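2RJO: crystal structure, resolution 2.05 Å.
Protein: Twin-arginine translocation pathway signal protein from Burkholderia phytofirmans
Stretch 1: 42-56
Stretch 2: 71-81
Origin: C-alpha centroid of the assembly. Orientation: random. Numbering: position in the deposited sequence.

Stretch 1 42-56: TTEGSSEKGIADIRA
Stretch 2 71-81: PNDSADARVIV

The two stretches pack as a pair of nearly parallel helices, each preceded by a short non-helical segment. Helix 47-56 and helix 74-81 run in the same direction, with 16° between their N-to-C directions (signed crossing angle -16°) and a closest axial approach of 10.4 Å. The register is set at two points: the CA atoms of Ser47 and Asn72 lie 5.9 Å apart, and farther along, the CA atoms of Ile51 and Ile80 are separated by 6.4 Å. Between them the stretches bury 428 Å², both sides summed, polar at the N-terminal end and apolar beyond it.

Asn72 and Ser47 are the two residues most covered, and they form the polar end. Asn72 (phi/psi -52/-42) lies in the loop before its helix, with chi1 t, chi2 55° and its CA-to-CB bond directed toward the first stretch. Ser47 opens the first helix (phi/psi -61/-32), with chi1 m and CB set sideways. Asn72 ND2 donates to Ser47 OG at 2.7 Å, and the N-H...O angle of 170° makes this a nearly linear bond. The serine hydroxyl in turn donates to the carboxylate of Asp76, with Ser47 OG 2.5 Å from Asp76 OD2. Ser47 thus relays between amide and acid, accepting from one and donating to the other. Asp76, with chi1 m and chi2 -52°, points CB toward the helix it meets, and its OD2 also accepts a weak bond from Asp73 N at 3.0 Å, linking the relay to the backbone of the loop before this helix. A second, weak bond runs from Asn72 ND2 to Gly45 O at 3.2 Å, bent to 125°.

The backbone presenting Gly45 O is a type I' turn from Thr43 to Ser46, with Glu44 at 65/27 and Gly45 at 99/-8. At the latter angles a CB would be jammed against the carbonyl O of Glu44, so the conformation itself calls for glycine. Thr43, with chi1 p, braces the turn by accepting from Gly45 N at its OG1, 3.2 Å away. Ser46 (chi1 t) then caps the helix: its OG accepts from Lys49 N at 3.2 Å.

Ile80, the next most covered residue, anchors the apolar part. Its rotamer is m, t, and although its CA-to-CB bond points sideways, it meets two isoleucines of the first helix. Ile51, with chi1 t and chi2 p, brings CD1 to 3.8 Å from Ile80 CG1; Ile54, with rotamer m, t, brings CD1 to 3.6 Å from Ile80 CD1. The i, i+3 spacing of Ile51 and Ile54 lets both direct CB toward the second helix. Val79, chi1 p, extends this patch, its CG2 lying 4.1 Å from Ile51 CG1. The same methyl meets the extended Arg55 side chain (m, t, t), with Arg55 NH2 3.4 Å from Val79 CG2. A water bridges here, donating to Val79 O at 3.0 Å and weakly accepting from Arg55 NH2 at 3.5 Å.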

# COMPACT_ATOMS: atom_id res chain seq x y z
N THR A 42 14.15 -7.07 0.99
CA THR A 42 13.39 -6.95 -0.25
C THR A 42 13.24 -8.34 -0.88
O THR A 42 14.23 -9.02 -1.12
CB THR A 42 14.09 -6.02 -1.26
OG1 THR A 42 14.40 -4.77 -0.62
CG2 THR A 42 13.17 -5.73 -2.45
N THR A 43 12.00 -8.74 -1.14
CA THR A 43 11.70 -10.05 -1.72
C THR A 43 11.81 -10.08 -3.24
O THR A 43 12.17 -11.10 -3.83
CB THR A 43 10.26 -10.50 -1.37
OG1 THR A 43 9.33 -9.63 -2.02
CG2 THR A 43 10.04 -10.46 0.13
N GLU A 44 11.47 -8.95 -3.86
CA GLU A 44 11.49 -8.79 -5.31
C GLU A 44 10.45 -9.69 -5.98
O GLU A 44 10.58 -10.08 -7.14
CB GLU A 44 12.90 -9.02 -5.89
CG GLU A 44 13.21 -10.41 -6.41
CD GLU A 44 14.04 -11.22 -5.43
OE1 GLU A 44 14.90 -10.61 -4.74
OE2 GLU A 44 13.85 -12.46 -5.37
N GLY A 45 9.39 -10.01 -5.24
CA GLY A 45 8.31 -10.81 -5.78
C GLY A 45 8.34 -12.28 -5.42
O GLY A 45 7.39 -13.02 -5.72
N SER A 46 9.42 -12.71 -4.78
CA SER A 46 9.58 -14.10 -4.38
C SER A 46 9.14 -14.33 -2.95
O SER A 46 9.85 -13.96 -2.02
CB SER A 46 11.04 -14.52 -4.53
OG SER A 46 11.21 -15.89 -4.22
N SER A 47 7.96 -14.93 -2.76
CA SER A 47 7.47 -15.21 -1.42
C SER A 47 8.46 -16.14 -0.72
O SER A 47 8.64 -16.10 0.50
CB SER A 47 6.10 -15.88 -1.47
OG SER A 47 5.10 -14.99 -1.92
N GLU A 48 9.09 -17.00 -1.52
CA GLU A 48 10.07 -17.97 -1.03
C GLU A 48 11.29 -17.26 -0.44
O GLU A 48 11.80 -17.63 0.61
CB GLU A 48 10.49 -18.89 -2.18
CG GLU A 48 9.32 -19.38 -3.09
CD GLU A 48 8.84 -18.34 -4.13
OE1 GLU A 48 9.68 -17.63 -4.72
OE2 GLU A 48 7.61 -18.25 -4.38
N LYS A 49 11.76 -16.22 -1.13
CA LYS A 49 12.91 -15.46 -0.64
C LYS A 49 12.55 -14.67 0.63
O LYS A 49 13.33 -14.63 1.58
CB LYS A 49 13.40 -14.48 -1.71
CG LYS A 49 14.51 -13.59 -1.19
CD LYS A 49 15.01 -12.62 -2.23
CE LYS A 49 16.01 -11.67 -1.59
NZ LYS A 49 16.57 -10.74 -2.58
N GLY A 50 11.38 -14.04 0.62
CA GLY A 50 10.95 -13.26 1.77
C GLY A 50 10.90 -14.03 3.07
O GLY A 50 11.37 -13.56 4.10
N ILE A 51 10.33 -15.23 3.03
CA ILE A 51 10.25 -16.01 4.25
C ILE A 51 11.61 -16.57 4.63
O ILE A 51 11.95 -16.70 5.81
CB ILE A 51 9.22 -17.15 4.11
CG1 ILE A 51 9.03 -17.84 5.46
CG2 ILE A 51 9.68 -18.15 3.10
CD1 ILE A 51 8.65 -16.89 6.58
N ALA A 52 12.42 -16.88 3.62
CA ALA A 52 13.76 -17.41 3.87
C ALA A 52 14.59 -16.38 4.62
O ALA A 52 15.25 -16.71 5.61
CB ALA A 52 14.44 -17.78 2.55
N ASP A 53 14.56 -15.14 4.15
CA ASP A 53 15.30 -14.05 4.77
C ASP A 53 14.84 -13.76 6.19
O ASP A 53 15.66 -13.52 7.09
CB ASP A 53 15.17 -12.77 3.93
CG ASP A 53 15.89 -12.87 2.60
OD1 ASP A 53 16.37 -13.98 2.27
OD2 ASP A 53 15.99 -11.84 1.89
N ILE A 54 13.53 -13.77 6.39
CA ILE A 54 12.96 -13.51 7.70
C ILE A 54 13.45 -14.59 8.66
O ILE A 54 13.78 -14.30 9.81
CB ILE A 54 11.42 -13.50 7.65
CG1 ILE A 54 10.94 -12.23 6.94
CG2 ILE A 54 10.85 -13.56 9.04
CD1 ILE A 54 9.45 -12.20 6.65
N ARG A 55 13.50 -15.84 8.19
CA ARG A 55 13.96 -16.95 9.02
C ARG A 55 15.44 -16.77 9.34
O ARG A 55 15.86 -16.94 10.47
CB ARG A 55 13.73 -18.29 8.31
CG ARG A 55 12.34 -18.90 8.55
CD ARG A 55 12.00 -20.02 7.55
NE ARG A 55 10.64 -20.51 7.76
CZ ARG A 55 9.93 -21.18 6.86
NH1 ARG A 55 10.44 -21.47 5.67
NH2 ARG A 55 8.69 -21.57 7.15
N ALA A 56 16.22 -16.42 8.33
CA ALA A 56 17.65 -16.23 8.56
C ALA A 56 17.90 -15.16 9.62
O ALA A 56 18.79 -15.30 10.46
CB ALA A 56 18.34 -15.84 7.24
N PRO A 71 3.44 -8.40 3.51
CA PRO A 71 3.49 -9.72 2.85
C PRO A 71 3.29 -9.67 1.34
O PRO A 71 2.34 -9.07 0.86
CB PRO A 71 2.39 -10.50 3.56
CG PRO A 71 2.43 -9.94 4.93
CD PRO A 71 2.52 -8.45 4.66
N ASN A 72 4.20 -10.32 0.62
CA ASN A 72 4.16 -10.40 -0.84
C ASN A 72 2.78 -10.89 -1.30
O ASN A 72 2.21 -10.38 -2.26
CB ASN A 72 5.26 -11.34 -1.34
CG ASN A 72 5.30 -11.46 -2.84
OD1 ASN A 72 5.40 -10.45 -3.55
ND2 ASN A 72 5.23 -12.70 -3.34
N ASP A 73 2.26 -11.88 -0.58
CA ASP A 73 0.94 -12.45 -0.87
C ASP A 73 0.27 -12.67 0.48
O ASP A 73 0.95 -12.76 1.50
CB ASP A 73 1.06 -13.78 -1.64
CG ASP A 73 0.52 -13.69 -3.07
OD1 ASP A 73 -0.34 -12.81 -3.34
OD2 ASP A 73 0.94 -14.51 -3.94
N SER A 74 -1.05 -12.77 0.48
CA SER A 74 -1.77 -12.97 1.73
C SER A 74 -1.45 -14.28 2.44
O SER A 74 -1.58 -14.38 3.65
CB SER A 74 -3.28 -12.87 1.47
OG SER A 74 -3.56 -11.66 0.78
N ALA A 75 -1.01 -15.28 1.69
CA ALA A 75 -0.66 -16.58 2.27
C ALA A 75 0.60 -16.48 3.11
O ALA A 75 0.68 -17.08 4.19
CB ALA A 75 -0.46 -17.61 1.17
N ASP A 76 1.59 -15.73 2.62
CA ASP A 76 2.87 -15.56 3.30
C ASP A 76 2.73 -15.05 4.73
O ASP A 76 3.53 -15.38 5.59
CB ASP A 76 3.75 -14.58 2.53
CG ASP A 76 4.05 -15.06 1.12
OD1 ASP A 76 4.50 -16.21 0.99
OD2 ASP A 76 3.85 -14.27 0.17
N ALA A 77 1.72 -14.21 4.96
CA ALA A 77 1.49 -13.63 6.28
C ALA A 77 1.43 -14.64 7.42
O ALA A 77 2.04 -14.42 8.46
CB ALA A 77 0.21 -12.82 6.26
N ARG A 78 0.68 -15.72 7.24
CA ARG A 78 0.56 -16.71 8.30
C ARG A 78 1.89 -17.36 8.65
O ARG A 78 2.25 -17.44 9.82
CB ARG A 78 -0.45 -17.80 7.95
CG ARG A 78 -0.80 -18.70 9.14
CD ARG A 78 -1.51 -19.97 8.69
NE ARG A 78 -2.55 -19.70 7.71
CZ ARG A 78 -3.71 -19.11 7.98
NH1 ARG A 78 -3.99 -18.71 9.21
NH2 ARG A 78 -4.59 -18.91 7.00
N VAL A 79 2.62 -17.81 7.64
CA VAL A 79 3.89 -18.46 7.93
C VAL A 79 4.87 -17.50 8.58
O VAL A 79 5.63 -17.89 9.47
CB VAL A 79 4.50 -19.09 6.67
CG1 VAL A 79 4.75 -18.04 5.63
CG2 VAL A 79 5.77 -19.80 7.03
N ILE A 80 4.86 -16.24 8.16
CA ILE A 80 5.74 -15.24 8.75
C ILE A 80 5.38 -15.05 10.21
O ILE A 80 6.24 -15.02 11.07
CB ILE A 80 5.61 -13.88 8.03
CG1 ILE A 80 6.16 -13.99 6.61
CG2 ILE A 80 6.33 -12.79 8.83
CD1 ILE A 80 5.96 -12.74 5.79
N VAL A 81 4.08 -14.91 10.47
CA VAL A 81 3.60 -14.72 11.83
C VAL A 81 3.91 -15.93 12.71
O VAL A 81 4.23 -15.78 13.88
CB VAL A 81 2.09 -14.48 11.84
CG1 VAL A 81 1.57 -14.52 13.27
CG2 VAL A 81 1.77 -13.16 11.18
O HOH W 1 6.84 -20.56 9.90